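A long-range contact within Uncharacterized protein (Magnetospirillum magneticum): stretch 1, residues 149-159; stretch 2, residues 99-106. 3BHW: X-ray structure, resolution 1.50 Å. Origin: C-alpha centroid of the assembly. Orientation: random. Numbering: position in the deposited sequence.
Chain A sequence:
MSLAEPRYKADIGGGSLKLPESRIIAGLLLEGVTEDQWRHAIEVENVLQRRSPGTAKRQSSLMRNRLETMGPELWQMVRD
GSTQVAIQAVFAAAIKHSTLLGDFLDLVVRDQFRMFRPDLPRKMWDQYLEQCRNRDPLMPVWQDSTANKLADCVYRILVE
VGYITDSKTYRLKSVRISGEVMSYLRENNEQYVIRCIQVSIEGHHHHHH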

# COMPACT_ATOMS: atom_id res chain seq x y z
N LYS A 149 -14.04 4.64 -6.20
CA LYS A 149 -13.58 3.51 -5.41
C LYS A 149 -12.09 3.70 -5.16
O LYS A 149 -11.63 3.42 -4.06
CB LYS A 149 -13.91 2.17 -6.09
CG LYS A 149 -15.38 1.89 -6.08
CD LYS A 149 -15.69 0.44 -6.42
CE LYS A 149 -16.93 -0.01 -5.67
NZ LYS A 149 -17.37 -1.33 -6.16
N LEU A 150 -11.39 4.20 -6.18
CA LEU A 150 -9.96 4.55 -6.12
C LEU A 150 -9.60 5.53 -4.99
O LEU A 150 -8.68 5.27 -4.21
CB LEU A 150 -9.51 5.12 -7.47
CG LEU A 150 -8.02 5.37 -7.65
CD1 LEU A 150 -7.21 4.11 -7.34
CD2 LEU A 150 -7.74 5.86 -9.06
N ALA A 151 -10.32 6.65 -4.93
CA ALA A 151 -10.09 7.68 -3.91
C ALA A 151 -10.37 7.13 -2.53
O ALA A 151 -9.61 7.38 -1.60
CB ALA A 151 -11.01 8.87 -4.17
N ASP A 152 -11.48 6.40 -2.42
CA ASP A 152 -11.89 5.76 -1.17
C ASP A 152 -10.80 4.81 -0.67
O ASP A 152 -10.49 4.80 0.53
CB ASP A 152 -13.20 4.98 -1.35
CG ASP A 152 -14.45 5.89 -1.30
OD1 ASP A 152 -14.29 7.12 -1.17
OD2 ASP A 152 -15.58 5.34 -1.38
N CYS A 153 -10.20 4.07 -1.60
CA CYS A 153 -9.18 3.10 -1.23
C CYS A 153 -7.92 3.79 -0.77
O CYS A 153 -7.34 3.40 0.20
CB CYS A 153 -8.88 2.15 -2.38
SG CYS A 153 -7.64 0.94 -1.94
N VAL A 154 -7.46 4.80 -1.48
CA VAL A 154 -6.29 5.55 -1.03
C VAL A 154 -6.51 6.13 0.37
O VAL A 154 -5.62 6.05 1.25
CB VAL A 154 -5.90 6.59 -2.06
CG1 VAL A 154 -4.87 7.53 -1.48
CG2 VAL A 154 -5.30 5.88 -3.25
N TYR A 155 -7.66 6.76 0.61
CA TYR A 155 -7.86 7.32 1.95
C TYR A 155 -8.01 6.26 3.02
O TYR A 155 -7.59 6.47 4.17
CB TYR A 155 -9.06 8.26 1.94
CG TYR A 155 -8.72 9.65 1.40
CD1 TYR A 155 -8.67 9.94 0.02
CD2 TYR A 155 -8.43 10.69 2.30
CE1 TYR A 155 -8.36 11.25 -0.43
CE2 TYR A 155 -8.10 11.96 1.86
CZ TYR A 155 -8.07 12.24 0.51
OH TYR A 155 -7.73 13.54 0.16
N ARG A 156 -8.59 5.11 2.67
CA ARG A 156 -8.70 4.00 3.62
C ARG A 156 -7.28 3.51 4.03
O ARG A 156 -6.99 3.26 5.23
CB ARG A 156 -9.50 2.84 3.01
CG ARG A 156 -9.87 1.78 3.96
CD ARG A 156 -11.11 1.00 3.47
NE ARG A 156 -10.83 0.19 2.29
CZ ARG A 156 -11.22 0.49 1.05
NH1 ARG A 156 -10.89 -0.32 0.06
NH2 ARG A 156 -11.92 1.59 0.78
N ILE A 157 -6.38 3.39 3.06
CA ILE A 157 -4.99 3.02 3.34
C ILE A 157 -4.38 3.98 4.34
O ILE A 157 -3.69 3.57 5.27
CB ILE A 157 -4.16 3.02 2.04
CG1 ILE A 157 -4.44 1.75 1.27
CG2 ILE A 157 -2.69 2.92 2.37
CD1 ILE A 157 -3.96 1.78 -0.16
N LEU A 158 -4.64 5.26 4.14
CA LEU A 158 -4.06 6.29 4.98
C LEU A 158 -4.67 6.25 6.37
O LEU A 158 -3.98 6.52 7.35
CB LEU A 158 -4.21 7.65 4.32
CG LEU A 158 -3.42 7.86 3.02
CD1 LEU A 158 -3.63 9.28 2.61
CD2 LEU A 158 -1.91 7.55 3.11
N VAL A 159 -5.95 5.89 6.47
CA VAL A 159 -6.59 5.69 7.77
C VAL A 159 -5.95 4.45 8.45
O VAL A 159 -5.61 4.48 9.66
CB VAL A 159 -8.12 5.51 7.63
CG1 VAL A 159 -8.72 4.82 8.86
CG2 VAL A 159 -8.82 6.88 7.37
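Stretch 2 99-106: TLLGDFLD

Stretch 2 is helical throughout, as is stretch 1, and each is held by i to i+4 backbone hydrogen bonds such as Phe-104 N to Leu-100 O at 3.2 Å. The two helices run in broadly the same sense but cross steeply, at -60°, with their axes 11.6 Å apart at closest approach. That spacing leaves room for large side chains between the backbones. The nearest CA atoms are those of Val-154 and Leu-101, 7.1 Å apart; four residues on, the CA atoms of Leu-158 and Leu-105 have separated to 9.7 Å.

No hydrogen bond joins the stretches, so the contact rests on apolar packing. Leu-100, Leu-101 and Phe-104 all point toward stretch 1. Compact Val-154 serves two of them: its CG1 lies 3.9 Å from Phe-104 CD2 and 4.3 Å from Leu-101 CD1. The Phe-104 ring, with chi1 in t, also receives Leu-158 CD1 at its edge, 4.2 Å from CE2, while Tyr-155 OH approaches the edge 4.3 Å from CZ, its hydroxyl hydrogen-bonded elsewhere in the structure. Where the backbones spread, longer chains reach across: Leu-158 CD2 meets Leu-105 CD2 at 4.0 Å. Toward the start of both stretches, Leu-150 CD1 packs 4.2 Å from Leu-100 CD2.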

# COMPACT_ATOMS: atom_id res chain seq x y z
N THR A 99 3.16 3.56 -7.96
CA THR A 99 3.64 4.94 -8.12
C THR A 99 2.53 5.95 -7.85
O THR A 99 2.80 7.05 -7.42
CB THR A 99 4.32 5.10 -9.52
OG1 THR A 99 5.35 4.10 -9.63
CG2 THR A 99 4.94 6.48 -9.67
N LEU A 100 1.27 5.60 -8.15
CA LEU A 100 0.18 6.51 -7.91
C LEU A 100 0.06 6.83 -6.41
O LEU A 100 -0.12 8.01 -6.02
CB LEU A 100 -1.14 5.96 -8.48
CG LEU A 100 -2.36 6.84 -8.29
CD1 LEU A 100 -2.34 7.96 -9.29
CD2 LEU A 100 -3.61 5.94 -8.41
N LEU A 101 0.13 5.80 -5.57
CA LEU A 101 0.15 5.97 -4.10
C LEU A 101 1.43 6.68 -3.64
O LEU A 101 1.40 7.68 -2.94
CB LEU A 101 0.01 4.64 -3.38
CG LEU A 101 0.09 4.74 -1.85
CD1 LEU A 101 -1.08 5.54 -1.21
CD2 LEU A 101 0.10 3.31 -1.30
N GLY A 102 2.59 6.15 -4.05
CA GLY A 102 3.86 6.73 -3.61
C GLY A 102 3.98 8.23 -3.91
O GLY A 102 4.37 9.01 -3.02
N ASP A 103 3.64 8.62 -5.15
CA ASP A 103 3.71 10.02 -5.59
C ASP A 103 2.69 10.88 -4.82
O ASP A 103 2.95 12.05 -4.56
CB ASP A 103 3.54 10.18 -7.12
CG ASP A 103 4.81 9.90 -7.89
OD1 ASP A 103 5.80 9.44 -7.28
OD2 ASP A 103 4.82 10.15 -9.13
N PHE A 104 1.54 10.31 -4.46
CA PHE A 104 0.60 11.05 -3.60
C PHE A 104 1.30 11.48 -2.29
O PHE A 104 1.22 12.65 -1.87
CB PHE A 104 -0.68 10.24 -3.33
CG PHE A 104 -1.81 11.07 -2.75
CD1 PHE A 104 -2.10 12.32 -3.25
CD2 PHE A 104 -2.53 10.59 -1.64
CE1 PHE A 104 -3.16 13.09 -2.71
CE2 PHE A 104 -3.57 11.36 -1.06
CZ PHE A 104 -3.88 12.62 -1.61
N LEU A 105 2.01 10.54 -1.69
CA LEU A 105 2.69 10.71 -0.43
C LEU A 105 3.81 11.70 -0.65
O LEU A 105 3.82 12.71 0.04
CB LEU A 105 3.23 9.36 0.01
CG LEU A 105 2.10 8.45 0.43
CD1 LEU A 105 2.54 6.95 0.41
CD2 LEU A 105 1.60 8.87 1.80
N ASP A 106 4.65 11.46 -1.66
CA ASP A 106 5.83 12.23 -1.94
C ASP A 106 5.57 13.68 -2.31
O ASP A 106 6.27 14.55 -1.86
CB ASP A 106 6.55 11.57 -3.14
CG ASP A 106 8.01 12.08 -3.34
OD1 ASP A 106 8.67 12.49 -2.37
OD2 ASP A 106 8.52 12.00 -4.44